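Local coordinates for Serine/threonine-protein kinase PknI (Mycobacterium tuberculosis, PDB 5XLM) that phosphorylates protein serine and threonine residues with ATP and slows mycobacterial growth in the infected host, this chain being its extracellular sensor domain, at residues Lys48-Tyr53 / Ala164-Pro169; Leu78-Leu84 / Val182-Pro187; Arg112-Phe118 / Gln130-Leu135; Asp37-Glu43 / Val171-Asp177. All coordinates share one frame. Residue numbers count along the deposited sequence, not the author numbering.

Contact 1: Lys48-Tyr53 / Ala164-Pro169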
loop_
_atom_site.group_PDB
_atom_site.type_symbol
_atom_site.label_atom_id
_atom_site.label_comp_id
_atom_site.label_asym_id
_atom_site.label_seq_id
_atom_site.Cartn_x
_atom_site.Cartn_y
_atom_site.Cartn_z
ATOM N N LYS A 48 -2.927 15.918 2.526
ATOM C CA LYS A 48 -4.311 15.944 2.068
ATOM C C LYS A 48 -5.209 15.082 2.948
ATOM O O LYS A 48 -6.280 14.651 2.506
ATOM C CB LYS A 48 -4.395 15.482 0.613
ATOM C CG LYS A 48 -3.545 16.291 -0.352
ATOM C CD LYS A 48 -3.197 15.454 -1.573
ATOM C CE LYS A 48 -2.777 16.315 -2.751
ATOM N NZ LYS A 48 -2.476 15.480 -3.947
ATOM N N GLN A 49 -4.789 14.823 4.182
ATOM C CA GLN A 49 -5.550 13.974 5.087
ATOM C C GLN A 49 -6.884 14.620 5.450
ATOM O O GLN A 49 -6.962 15.827 5.694
ATOM C CB GLN A 49 -4.731 13.705 6.347
ATOM C CG GLN A 49 -5.467 12.942 7.420
ATOM C CD GLN A 49 -4.550 12.511 8.541
ATOM O OE1 GLN A 49 -3.359 12.280 8.329
ATOM N NE2 GLN A 49 -5.097 12.405 9.745
ATOM N N THR A 50 -7.937 13.804 5.487
ATOM C CA THR A 50 -9.280 14.262 5.810
ATOM C C THR A 50 -9.832 13.499 7.008
ATOM O O THR A 50 -9.460 12.349 7.259
ATOM C CB THR A 50 -10.235 14.094 4.618
ATOM O OG1 THR A 50 -10.378 12.702 4.309
ATOM C CG2 THR A 50 -9.707 14.831 3.396
ATOM N N TYR A 51 -10.729 14.156 7.740
ATOM C CA TYR A 51 -11.422 13.581 8.894
ATOM C C TYR A 51 -12.918 13.665 8.602
ATOM O O TYR A 51 -13.528 14.725 8.779
ATOM C CB TYR A 51 -11.051 14.322 10.177
ATOM C CG TYR A 51 -11.588 13.706 11.452
ATOM C CD1 TYR A 51 -10.850 12.760 12.153
ATOM C CD2 TYR A 51 -12.823 14.083 11.965
ATOM C CE1 TYR A 51 -11.330 12.199 13.323
ATOM C CE2 TYR A 51 -13.314 13.526 13.135
ATOM C CZ TYR A 51 -12.560 12.588 13.811
ATOM O OH TYR A 51 -13.041 12.027 14.974
ATOM N N ASP A 52 -13.502 12.550 8.156
ATOM C CA ASP A 52 -14.880 12.518 7.657
ATOM C C ASP A 52 -15.069 13.528 6.524
ATOM O O ASP A 52 -15.945 14.394 6.568
ATOM C CB ASP A 52 -15.890 12.755 8.783
ATOM C CG ASP A 52 -16.121 11.518 9.631
ATOM O OD1 ASP A 52 -16.034 10.395 9.089
ATOM O OD2 ASP A 52 -16.397 11.668 10.839
ATOM N N TYR A 53 -14.207 13.416 5.508
ATOM C CA TYR A 53 -14.220 14.243 4.302
ATOM C C TYR A 53 -13.845 15.699 4.569
ATOM O O TYR A 53 -13.650 16.470 3.623
ATOM C CB TYR A 53 -15.585 14.180 3.608
ATOM C CG TYR A 53 -15.966 12.803 3.106
ATOM C CD1 TYR A 53 -15.205 12.160 2.137
ATOM C CD2 TYR A 53 -17.094 12.154 3.589
ATOM C CE1 TYR A 53 -15.552 10.905 1.673
ATOM C CE2 TYR A 53 -17.450 10.899 3.131
ATOM C CZ TYR A 53 -16.676 10.279 2.172
ATOM O OH TYR A 53 -17.029 9.030 1.713
ATOM N N ALA A 164 -15.069 7.867 13.287
ATOM C CA ALA A 164 -14.748 8.634 12.095
ATOM C C ALA A 164 -13.913 7.800 11.126
ATOM O O ALA A 164 -13.482 6.683 11.428
ATOM C CB ALA A 164 -14.012 9.917 12.460
ATOM N N VAL A 165 -13.689 8.358 9.939
ATOM C CA VAL A 165 -12.938 7.697 8.876
ATOM C C VAL A 165 -11.891 8.677 8.368
ATOM O O VAL A 165 -12.234 9.710 7.780
ATOM C CB VAL A 165 -13.842 7.230 7.728
ATOM C CG1 VAL A 165 -13.005 6.604 6.622
ATOM C CG2 VAL A 165 -14.882 6.246 8.235
ATOM N N ILE A 166 -10.619 8.354 8.582
ATOM C CA ILE A 166 -9.513 9.179 8.112
ATOM C C ILE A 166 -9.067 8.671 6.748
ATOM O O ILE A 166 -8.770 7.481 6.584
ATOM C CB ILE A 166 -8.347 9.158 9.113
ATOM C CG1 ILE A 166 -8.835 9.543 10.508
ATOM C CG2 ILE A 166 -7.243 10.090 8.652
ATOM C CD1 ILE A 166 -7.743 9.550 11.555
ATOM N N ARG A 167 -9.013 9.570 5.770
ATOM C CA ARG A 167 -8.630 9.234 4.406
ATOM C C ARG A 167 -7.394 10.030 4.019
ATOM O O ARG A 167 -7.353 11.251 4.203
ATOM C CB ARG A 167 -9.774 9.512 3.427
ATOM C CG ARG A 167 -10.990 8.628 3.644
ATOM C CD ARG A 167 -12.095 8.945 2.651
ATOM N NE ARG A 167 -13.293 8.149 2.897
ATOM C CZ ARG A 167 -14.250 8.492 3.753
ATOM N NH1 ARG A 167 -14.150 9.617 4.448
ATOM N NH2 ARG A 167 -15.308 7.712 3.918
ATOM N N ILE A 168 -6.390 9.334 3.489
ATOM C CA ILE A 168 -5.139 9.948 3.068
ATOM C C ILE A 168 -4.869 9.506 1.635
ATOM O O ILE A 168 -4.693 8.311 1.382
ATOM C CB ILE A 168 -3.961 9.559 3.976
ATOM C CG1 ILE A 168 -4.331 9.762 5.447
ATOM C CG2 ILE A 168 -2.732 10.375 3.624
ATOM C CD1 ILE A 168 -3.622 8.820 6.395
ATOM N N PRO A 169 -4.838 10.419 0.661
ATOM C CA PRO A 169 -4.557 10.011 -0.721
ATOM C C PRO A 169 -3.198 9.339 -0.841
ATOM O O PRO A 169 -2.271 9.616 -0.076
ATOM C CB PRO A 169 -4.601 11.333 -1.495
ATOM C CG PRO A 169 -5.489 12.212 -0.670
ATOM C CD PRO A 169 -5.193 11.844 0.756
HETATM O O HOH W 1 -16.348 9.493 5.998
#

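Contact 2: Leu78-Leu84 / Val182-Pro187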
loop_
_atom_site.group_PDB
_atom_site.type_symbol
_atom_site.label_atom_id
_atom_site.label_comp_id
_atom_site.label_asym_id
_atom_site.label_seq_id
_atom_site.Cartn_x
_atom_site.Cartn_y
_atom_site.Cartn_z
ATOM N N LEU A 78 -3.253 -12.004 -6.032
ATOM C CA LEU A 78 -2.698 -11.506 -4.783
ATOM C C LEU A 78 -1.338 -10.877 -5.037
ATOM O O LEU A 78 -0.594 -11.303 -5.925
ATOM C CB LEU A 78 -2.556 -12.624 -3.747
ATOM C CG LEU A 78 -3.828 -13.359 -3.334
ATOM C CD1 LEU A 78 -3.484 -14.474 -2.363
ATOM C CD2 LEU A 78 -4.822 -12.395 -2.716
ATOM N N ALA A 79 -1.014 -9.864 -4.240
ATOM C CA ALA A 79 0.261 -9.172 -4.337
ATOM C C ALA A 79 0.865 -9.065 -2.948
ATOM O O ALA A 79 0.174 -8.693 -1.993
ATOM C CB ALA A 79 0.091 -7.780 -4.955
ATOM N N ALA A 80 2.143 -9.401 -2.838
ATOM C CA ALA A 80 2.895 -9.263 -1.603
ATOM C C ALA A 80 3.964 -8.199 -1.791
ATOM O O ALA A 80 4.597 -8.124 -2.847
ATOM C CB ALA A 80 3.536 -10.589 -1.197
ATOM N N ALA A 81 4.157 -7.373 -0.770
ATOM C CA ALA A 81 5.105 -6.272 -0.845
ATOM C C ALA A 81 5.993 -6.274 0.390
ATOM O O ALA A 81 5.490 -6.246 1.519
ATOM C CB ALA A 81 4.382 -4.927 -0.974
ATOM N N THR A 82 7.306 -6.308 0.174
ATOM C CA THR A 82 8.273 -6.198 1.254
ATOM C C THR A 82 8.949 -4.837 1.172
ATOM O O THR A 82 9.272 -4.360 0.081
ATOM C CB THR A 82 9.303 -7.332 1.212
ATOM O OG1 THR A 82 10.264 -7.142 2.265
ATOM C CG2 THR A 82 10.017 -7.383 -0.134
ATOM N N MET A 83 9.142 -4.210 2.328
ATOM C CA MET A 83 9.634 -2.841 2.365
ATOM C C MET A 83 11.130 -2.789 2.085
ATOM O O MET A 83 11.906 -3.601 2.597
ATOM C CB MET A 83 9.337 -2.206 3.721
ATOM C CG MET A 83 9.478 -0.697 3.743
ATOM S SD MET A 83 8.961 0.001 5.323
ATOM C CE MET A 83 9.080 1.756 4.991
ATOM N N LEU A 84 11.526 -1.826 1.263
ATOM C CA LEU A 84 12.924 -1.581 0.950
ATOM C C LEU A 84 13.449 -0.435 1.807
ATOM O O LEU A 84 12.690 0.309 2.433
ATOM C CB LEU A 84 13.088 -1.273 -0.541
ATOM C CG LEU A 84 12.527 -2.319 -1.510
ATOM C CD1 LEU A 84 12.633 -1.816 -2.939
ATOM C CD2 LEU A 84 13.240 -3.656 -1.353
ATOM N N VAL A 182 16.894 -8.773 -3.077
ATOM C CA VAL A 182 15.839 -8.997 -2.095
ATOM C C VAL A 182 15.000 -10.202 -2.499
ATOM O O VAL A 182 14.862 -10.530 -3.682
ATOM C CB VAL A 182 14.969 -7.731 -1.926
ATOM C CG1 VAL A 182 14.013 -7.563 -3.103
ATOM C CG2 VAL A 182 14.209 -7.770 -0.606
ATOM N N THR A 183 14.449 -10.885 -1.496
ATOM C CA THR A 183 13.533 -12.002 -1.701
ATOM C C THR A 183 12.149 -11.560 -1.244
ATOM O O THR A 183 11.922 -11.353 -0.046
ATOM C CB THR A 183 13.987 -13.249 -0.942
ATOM O OG1 THR A 183 13.772 -13.065 0.463
ATOM C CG2 THR A 183 15.463 -13.524 -1.189
ATOM N N VAL A 184 11.229 -11.408 -2.191
ATOM C CA VAL A 184 9.851 -11.065 -1.857
ATOM C C VAL A 184 9.102 -12.366 -1.592
ATOM O O VAL A 184 9.172 -13.292 -2.413
ATOM C CB VAL A 184 9.182 -10.250 -2.975
ATOM C CG1 VAL A 184 7.885 -9.623 -2.475
ATOM C CG2 VAL A 184 10.130 -9.187 -3.502
ATOM N N PRO A 185 8.398 -12.494 -0.468
ATOM C CA PRO A 185 7.664 -13.738 -0.192
ATOM C C PRO A 185 6.520 -13.918 -1.179
ATOM O O PRO A 185 5.648 -13.056 -1.300
ATOM C CB PRO A 185 7.154 -13.540 1.240
ATOM C CG PRO A 185 7.110 -12.058 1.422
ATOM C CD PRO A 185 8.261 -11.516 0.625
ATOM N N ASP A 186 6.537 -15.037 -1.895
ATOM C CA ASP A 186 5.490 -15.344 -2.861
ATOM C C ASP A 186 4.149 -15.426 -2.144
ATOM O O ASP A 186 4.004 -16.233 -1.213
ATOM C CB ASP A 186 5.799 -16.654 -3.582
ATOM C CG ASP A 186 4.964 -16.850 -4.840
ATOM O OD1 ASP A 186 3.734 -16.637 -4.793
ATOM O OD2 ASP A 186 5.543 -17.219 -5.884
ATOM N N PRO A 187 3.157 -14.616 -2.522
ATOM C CA PRO A 187 1.859 -14.684 -1.832
ATOM C C PRO A 187 1.170 -16.020 -1.995
ATOM O O PRO A 187 0.331 -16.370 -1.157
ATOM C CB PRO A 187 1.052 -13.551 -2.480
ATOM C CG PRO A 187 1.698 -13.349 -3.823
ATOM C CD PRO A 187 3.157 -13.638 -3.624
#

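Contact 3: Arg112-Phe118 / Gln130-Leu135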
loop_
_atom_site.group_PDB
_atom_site.type_symbol
_atom_site.label_atom_id
_atom_site.label_comp_id
_atom_site.label_asym_id
_atom_site.label_seq_id
_atom_site.Cartn_x
_atom_site.Cartn_y
_atom_site.Cartn_z
ATOM N N ARG A 112 -5.558 -6.208 3.310
ATOM C CA ARG A 112 -6.515 -6.630 4.315
ATOM C C ARG A 112 -6.515 -5.640 5.477
ATOM O O ARG A 112 -5.473 -5.060 5.803
ATOM C CB ARG A 112 -6.198 -8.040 4.824
ATOM C CG ARG A 112 -4.972 -8.140 5.710
ATOM C CD ARG A 112 -4.979 -9.439 6.502
ATOM N NE ARG A 112 -4.860 -10.614 5.642
ATOM C CZ ARG A 112 -3.757 -11.349 5.530
ATOM N NH1 ARG A 112 -3.738 -12.403 4.725
ATOM N NH2 ARG A 112 -2.676 -11.036 6.231
ATOM N N PRO A 113 -7.668 -5.397 6.094
ATOM C CA PRO A 113 -7.705 -4.473 7.230
ATOM C C PRO A 113 -6.933 -5.037 8.411
ATOM O O PRO A 113 -6.996 -6.231 8.710
ATOM C CB PRO A 113 -9.202 -4.343 7.534
ATOM C CG PRO A 113 -9.812 -5.587 6.975
ATOM C CD PRO A 113 -8.999 -5.928 5.761
ATOM N N GLU A 114 -6.179 -4.166 9.075
ATOM C CA GLU A 114 -5.358 -4.563 10.207
ATOM C C GLU A 114 -5.597 -3.609 11.365
ATOM O O GLU A 114 -5.672 -2.391 11.174
ATOM C CB GLU A 114 -3.868 -4.595 9.836
ATOM C CG GLU A 114 -3.375 -3.373 9.078
ATOM C CD GLU A 114 -1.933 -3.513 8.616
ATOM O OE1 GLU A 114 -1.310 -2.483 8.275
ATOM O OE2 GLU A 114 -1.421 -4.654 8.594
ATOM N N THR A 115 -5.726 -4.174 12.563
ATOM C CA THR A 115 -5.964 -3.371 13.753
ATOM C C THR A 115 -4.686 -2.650 14.162
ATOM O O THR A 115 -3.638 -3.276 14.351
ATOM C CB THR A 115 -6.469 -4.253 14.896
ATOM O OG1 THR A 115 -7.601 -5.013 14.454
ATOM C CG2 THR A 115 -6.876 -3.400 16.088
ATOM N N VAL A 116 -4.773 -1.328 14.293
ATOM C CA VAL A 116 -3.625 -0.487 14.614
ATOM C C VAL A 116 -4.048 0.528 15.668
ATOM O O VAL A 116 -5.127 1.122 15.576
ATOM C CB VAL A 116 -3.074 0.221 13.356
ATOM C CG1 VAL A 116 -2.060 1.286 13.733
ATOM C CG2 VAL A 116 -2.455 -0.791 12.402
ATOM N N GLN A 117 -3.197 0.722 16.674
ATOM C CA GLN A 117 -3.478 1.680 17.733
ATOM C C GLN A 117 -3.163 3.099 17.279
ATOM O O GLN A 117 -2.185 3.340 16.566
ATOM C CB GLN A 117 -2.679 1.337 18.989
ATOM C CG GLN A 117 -3.155 0.081 19.696
ATOM C CD GLN A 117 -4.591 0.196 20.171
ATOM O OE1 GLN A 117 -5.038 1.269 20.578
ATOM N NE2 GLN A 117 -5.323 -0.910 20.116
ATOM N N PHE A 118 -4.003 4.042 17.707
ATOM C CA PHE A 118 -3.908 5.445 17.325
ATOM C C PHE A 118 -3.988 6.312 18.575
ATOM O O PHE A 118 -4.748 5.990 19.499
ATOM C CB PHE A 118 -5.035 5.807 16.344
ATOM C CG PHE A 118 -4.639 6.815 15.301
ATOM C CD1 PHE A 118 -3.717 6.494 14.317
ATOM C CD2 PHE A 118 -5.209 8.079 15.293
ATOM C CE1 PHE A 118 -3.361 7.420 13.353
ATOM C CE2 PHE A 118 -4.857 9.006 14.331
ATOM C CZ PHE A 118 -3.933 8.677 13.361
ATOM N N GLN A 130 -6.421 4.668 20.630
ATOM C CA GLN A 130 -7.673 4.047 20.213
ATOM C C GLN A 130 -7.457 3.059 19.067
ATOM O O GLN A 130 -6.572 3.242 18.229
ATOM C CB GLN A 130 -8.690 5.117 19.806
ATOM C CG GLN A 130 -8.204 6.059 18.715
ATOM C CD GLN A 130 -9.185 7.182 18.433
ATOM O OE1 GLN A 130 -10.196 7.330 19.123
ATOM N NE2 GLN A 130 -8.894 7.979 17.410
ATOM N N ALA A 131 -8.281 2.014 19.041
ATOM C CA ALA A 131 -8.153 0.948 18.056
ATOM C C ALA A 131 -8.777 1.367 16.733
ATOM O O ALA A 131 -9.904 1.873 16.700
ATOM C CB ALA A 131 -8.815 -0.331 18.569
ATOM N N THR A 132 -8.045 1.154 15.641
ATOM C CA THR A 132 -8.508 1.504 14.307
ATOM C C THR A 132 -8.295 0.330 13.361
ATOM O O THR A 132 -7.574 -0.621 13.667
ATOM C CB THR A 132 -7.779 2.738 13.747
ATOM O OG1 THR A 132 -6.414 2.403 13.468
ATOM C CG2 THR A 132 -7.810 3.892 14.738
ATOM N N THR A 133 -8.942 0.411 12.202
ATOM C CA THR A 133 -8.656 -0.464 11.073
ATOM C C THR A 133 -8.043 0.375 9.963
ATOM O O THR A 133 -8.612 1.400 9.567
ATOM C CB THR A 133 -9.916 -1.170 10.564
ATOM O OG1 THR A 133 -10.825 -0.203 10.023
ATOM C CG2 THR A 133 -10.596 -1.934 11.688
ATOM N N GLN A 134 -6.883 -0.048 9.475
ATOM C CA GLN A 134 -6.158 0.680 8.444
ATOM C C GLN A 134 -5.915 -0.230 7.251
ATOM O O GLN A 134 -5.512 -1.387 7.411
ATOM C CB GLN A 134 -4.831 1.222 8.981
ATOM C CG GLN A 134 -4.982 2.004 10.272
ATOM C CD GLN A 134 -3.732 2.775 10.644
ATOM O OE1 GLN A 134 -2.718 2.712 9.947
ATOM N NE2 GLN A 134 -3.798 3.511 11.750
ATOM N N LEU A 135 -6.175 0.294 6.057
ATOM C CA LEU A 135 -5.951 -0.456 4.832
ATOM C C LEU A 135 -5.509 0.500 3.738
ATOM O O LEU A 135 -5.732 1.712 3.815
ATOM C CB LEU A 135 -7.207 -1.231 4.402
ATOM C CG LEU A 135 -8.544 -0.501 4.228
ATOM C CD1 LEU A 135 -8.654 0.206 2.880
ATOM C CD2 LEU A 135 -9.693 -1.481 4.406
HETATM O O HOH W 2 -3.342 -3.228 5.708
#

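Contact 4: Asp37-Glu43 / Val171-Asp177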
loop_
_atom_site.group_PDB
_atom_site.type_symbol
_atom_site.label_atom_id
_atom_site.label_comp_id
_atom_site.label_asym_id
_atom_site.label_seq_id
_atom_site.Cartn_x
_atom_site.Cartn_y
_atom_site.Cartn_z
ATOM N N ASP A 37 4.587 -6.254 -10.192
ATOM C CA ASP A 37 5.897 -6.887 -10.092
ATOM C C ASP A 37 6.969 -5.851 -10.384
ATOM O O ASP A 37 6.943 -5.210 -11.439
ATOM C CB ASP A 37 6.023 -8.074 -11.052
ATOM C CG ASP A 37 5.552 -9.375 -10.433
ATOM O OD1 ASP A 37 4.390 -9.767 -10.674
ATOM O OD2 ASP A 37 6.344 -9.999 -9.694
ATOM N N GLY A 38 7.909 -5.694 -9.456
ATOM C CA GLY A 38 9.000 -4.756 -9.574
ATOM C C GLY A 38 9.095 -3.880 -8.350
ATOM O O GLY A 38 8.395 -4.077 -7.351
ATOM N N THR A 39 9.982 -2.891 -8.424
ATOM C CA THR A 39 10.135 -1.927 -7.344
ATOM C C THR A 39 9.092 -0.829 -7.488
ATOM O O THR A 39 8.961 -0.220 -8.556
ATOM C CB THR A 39 11.540 -1.325 -7.350
ATOM O OG1 THR A 39 12.508 -2.367 -7.174
ATOM C CG2 THR A 39 11.685 -0.304 -6.227
ATOM N N TYR A 40 8.350 -0.577 -6.414
ATOM C CA TYR A 40 7.288 0.419 -6.410
ATOM C C TYR A 40 7.534 1.448 -5.317
ATOM O O TYR A 40 7.957 1.106 -4.208
ATOM C CB TYR A 40 5.913 -0.233 -6.213
ATOM C CG TYR A 40 5.341 -0.842 -7.471
ATOM C CD1 TYR A 40 5.773 -2.081 -7.926
ATOM C CD2 TYR A 40 4.365 -0.178 -8.204
ATOM C CE1 TYR A 40 5.250 -2.639 -9.075
ATOM C CE2 TYR A 40 3.837 -0.728 -9.356
ATOM C CZ TYR A 40 4.282 -1.958 -9.786
ATOM O OH TYR A 40 3.760 -2.513 -10.931
ATOM N N ARG A 41 7.268 2.707 -5.646
ATOM C CA ARG A 41 7.372 3.817 -4.710
ATOM C C ARG A 41 5.966 4.250 -4.320
ATOM O O ARG A 41 5.160 4.606 -5.187
ATOM C CB ARG A 41 8.148 4.978 -5.331
ATOM C CG ARG A 41 7.909 6.325 -4.673
ATOM C CD ARG A 41 8.740 7.404 -5.349
ATOM N NE ARG A 41 8.297 8.746 -4.992
ATOM C CZ ARG A 41 7.427 9.454 -5.703
ATOM N NH1 ARG A 41 6.905 8.948 -6.813
ATOM N NH2 ARG A 41 7.076 10.671 -5.305
ATOM N N ILE A 42 5.671 4.210 -3.025
ATOM C CA ILE A 42 4.353 4.548 -2.502
ATOM C C ILE A 42 4.463 5.871 -1.761
ATOM O O ILE A 42 5.283 6.015 -0.846
ATOM C CB ILE A 42 3.803 3.446 -1.585
ATOM C CG1 ILE A 42 3.680 2.129 -2.353
ATOM C CG2 ILE A 42 2.459 3.861 -0.999
ATOM C CD1 ILE A 42 3.065 1.002 -1.546
ATOM N N GLU A 43 3.642 6.838 -2.156
ATOM C CA GLU A 43 3.590 8.144 -1.510
ATOM C C GLU A 43 2.279 8.248 -0.742
ATOM O O GLU A 43 1.200 8.249 -1.342
ATOM C CB GLU A 43 3.719 9.273 -2.530
ATOM C CG GLU A 43 3.768 10.658 -1.898
ATOM C CD GLU A 43 3.893 11.771 -2.923
ATOM O OE1 GLU A 43 3.165 11.735 -3.939
ATOM O OE2 GLU A 43 4.727 12.676 -2.718
ATOM N N VAL A 171 -0.341 7.454 -3.862
ATOM C CA VAL A 171 0.099 7.225 -5.233
ATOM C C VAL A 171 1.194 6.171 -5.211
ATOM O O VAL A 171 2.069 6.190 -4.338
ATOM C CB VAL A 171 0.607 8.523 -5.901
ATOM C CG1 VAL A 171 1.126 8.240 -7.305
ATOM C CG2 VAL A 171 -0.491 9.570 -5.941
ATOM N N ALA A 172 1.138 5.243 -6.162
ATOM C CA ALA A 172 2.146 4.201 -6.304
ATOM C C ALA A 172 2.637 4.190 -7.743
ATOM O O ALA A 172 1.833 4.111 -8.676
ATOM C CB ALA A 172 1.589 2.827 -5.916
ATOM N N SER A 173 3.952 4.277 -7.920
ATOM C CA SER A 173 4.558 4.308 -9.242
ATOM C C SER A 173 5.703 3.311 -9.296
ATOM O O SER A 173 6.484 3.195 -8.346
ATOM C CB SER A 173 5.051 5.718 -9.592
ATOM O OG SER A 173 5.628 6.353 -8.464
ATOM N N ARG A 174 5.791 2.587 -10.409
ATOM C CA ARG A 174 6.791 1.539 -10.557
ATOM C C ARG A 174 8.136 2.142 -10.940
ATOM O O ARG A 174 8.216 2.994 -11.830
ATOM C CB ARG A 174 6.340 0.525 -11.609
ATOM C CG ARG A 174 7.245 -0.688 -11.729
ATOM C CD ARG A 174 6.722 -1.660 -12.774
ATOM N NE ARG A 174 7.518 -2.885 -12.829
ATOM C CZ ARG A 174 8.608 -3.036 -13.573
ATOM N NH1 ARG A 174 9.042 -2.033 -14.326
ATOM N NH2 ARG A 174 9.268 -4.187 -13.562
ATOM N N SER A 175 9.194 1.696 -10.267
ATOM C CA SER A 175 10.554 2.188 -10.490
ATOM C C SER A 175 11.415 1.008 -10.931
ATOM O O SER A 175 12.194 0.460 -10.150
ATOM C CB SER A 175 11.110 2.855 -9.223
ATOM O OG SER A 175 10.216 3.837 -8.728
ATOM N N GLY A 176 11.266 0.617 -12.192
ATOM C CA GLY A 176 12.058 -0.476 -12.720
ATOM C C GLY A 176 11.679 -1.825 -12.124
ATOM O O GLY A 176 10.642 -2.001 -11.483
ATOM N N ASP A 177 12.571 -2.789 -12.346
ATOM C CA ASP A 177 12.334 -4.167 -11.950
ATOM C C ASP A 177 12.627 -4.360 -10.463
ATOM O O ASP A 177 12.981 -3.425 -9.738
ATOM C CB ASP A 177 13.183 -5.113 -12.795
ATOM C CG ASP A 177 13.037 -4.858 -14.282
ATOM O OD1 ASP A 177 11.978 -4.343 -14.700
ATOM O OD2 ASP A 177 13.985 -5.173 -15.033
#

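Contact 1: Lys48-Tyr53 / Ala164-Pro169
Here the first and last long strands of the sensor domain, 38-51 and 165-174, pair antiparallel and close the curled sheet into a barrel. Thr50 and Arg167 form the hydrogen-bonded pair: Thr50 N gives to Arg167 O at 2.9 Å, and Arg167 N gives to Thr50 O at 3.2 Å. Arg167 O also takes a weak bond from Thr50 OG1 at 3.4 Å. Two residues on, Asp52 N donates to Val165 O at 3.1 Å, while Val165 N turns to a side-chain acceptor, Asp52 OD1, at 3.2 Å. Asp52 and Tyr53 both have positive phi, as the chain turns back there toward strand 54-55, and Thr54 hydrogen-bonds to the carbonyl of Tyr51. The backbone of Ala164, Ile166 and Ile168 is bonded on the other edge to strand 146-154, so its polar groups serve two neighbours in turn. Tyr51 and Ile166 make the non-hydrogen-bonded pair on the opposite face from Thr50; beside them Ala164 CB sits over the Tyr51 ring, 3.8 Å from its centroid, in a CH-pi contact. On the Thr50 side, the Arg167 guanidinium lies flat on Tyr53, centres 3.9 Å apart and planes at 6°, an off-centre cation-pi stack. Its NH1 donates to a water at 2.7 Å, which in turn donates to Asp52 OD1 at 3.2 Å.

Contact 2: Leu78-Leu84 / Val182-Pro187
After the last barrel strand the chain comes back as an irregular, proline-rich tail and lies along strand 77-83, running nearly against it (159° between end-to-end directions). No hydrogen bond joins the two segments, so fit does the work. Leu78, Ala80 and Thr82 point toward the tail, while Ala79 and Ala81 point away. Pro187 is the main bump: its ring settles into the hollow over the small Ala80, CD to Ala80 CB at 3.9 Å, with the flank of Leu78 beside it, CB to Pro187 CB also at 3.9 Å. The Ala80 methyl is itself pressed against the tail backbone, CB to Pro185 O at 3.2 Å. Farther along, the Thr82 methyl touches two valines, its CG2 being 3.8 Å from Val184 CG2 and 4.2 Å from Val182 CG2. Leu84 CD2 reaches Val182 CG2 at 4.3 Å. The tail thus covers the outer face of strand 77-83, and Val184 and Pro187 spill over onto Arg69 and Ser71 of the adjacent strand 62-72.

Contact 3: Arg112-Phe118 / Gln130-Leu135
Gln130, the first residue modelled after the 120-129 gap, pairs with Phe118: its O accepts from Phe118 N at 2.7 Å, and its N lies only 2.4 Å from Phe118 O, a very short bond. Ala131 faces Gln117 across a non-hydrogen-bonded pair. Thr132 bonds three times to Val116: Thr132 O accepts from Val116 N at 3.0 Å, and Val116 O takes both Thr132 N, 2.9 Å, and Thr132 OG1, 2.8 Å. Phe118 rests on its methyl, CB to Thr132 CG2 at 3.7 Å. The segments are the arms of a beta-hairpin of strands 108-117 and 131-140, its connecting loop largely unmodelled; 114-117 and 131-135 run at 131° to each other. Thr133 sits opposite Thr115, and its own backbone is bonded to strand 146-154. Gln134 N donates to Glu114 O at 3.1 Å. Glu114 N returns a weak 3.3 Å bond to Gln134 O. Gln134 NE2, 3.5 Å from Val116 CG1, bonds weakly to Thr132 OG1 at 3.3 Å. Last, Leu135 CD2 meets Pro113 CB at 4.3 Å.

Contact 4: Asp37-Glu43 / Val171-Asp177
Thr39 is bonded all round: its O receives Ser175 N at 2.6 Å, its OG1 donates to Asp177 O at 2.8 Å, and its N gives to Gly176 O at 3.3 Å. Arg174 reaches across to Asp37, just before strand 38-51, where Arg174 NE donates to Asp37 O at 2.8 Å; within 171-177 its NH2 makes a salt bridge to OD1 of the poorly ordered Asp177 at 2.9 Å. Regular antiparallel pairing follows, Arg41 N to Ser173 O at 2.9 Å and Ser173 N to Arg41 O at 3.0 Å, then Glu43 N to Val171 O at 2.8 Å. Gly38 is required at the tight end: a side chain would clash with Arg174 NE and Gly176 O. In the packing, Arg174 CB lies over the Tyr40 ring, 3.9 Å from its centroid, and Ile42 CG1 meets Ala172 CB at 4.2 Å. Strand 38-51 is flanked on its other edge by strand 62-72, where Phe68 meets Tyr40 edge-to-face, and Ala172 bonds to Leu146 of strand 146-154.

In the fold
Contacts 1 and 4 are two ends of one seam, strand 38-51 against strand 165-174, with centres 24 Å apart; contact 1 nests inside the loop that contact 4 closes. Contact 3 is a local hairpin within both loops, and touches contact 1 where Phe118 CE2 packs 4.0 Å from Ile166 CD1. Contact 2 adds the tail beyond contact 4, which returns to strand 77-83, and Leu84 CD1 lies 3.7 Å from Thr39 CG2. The Cys72-Cys77 disulfide ties that strand to strand 62-72 just before Leu78. Contacts 1 and 2 lie on opposite sides of the chain's centre, centres about 28 Å apart. The kinase active site is outside this extracellular piece.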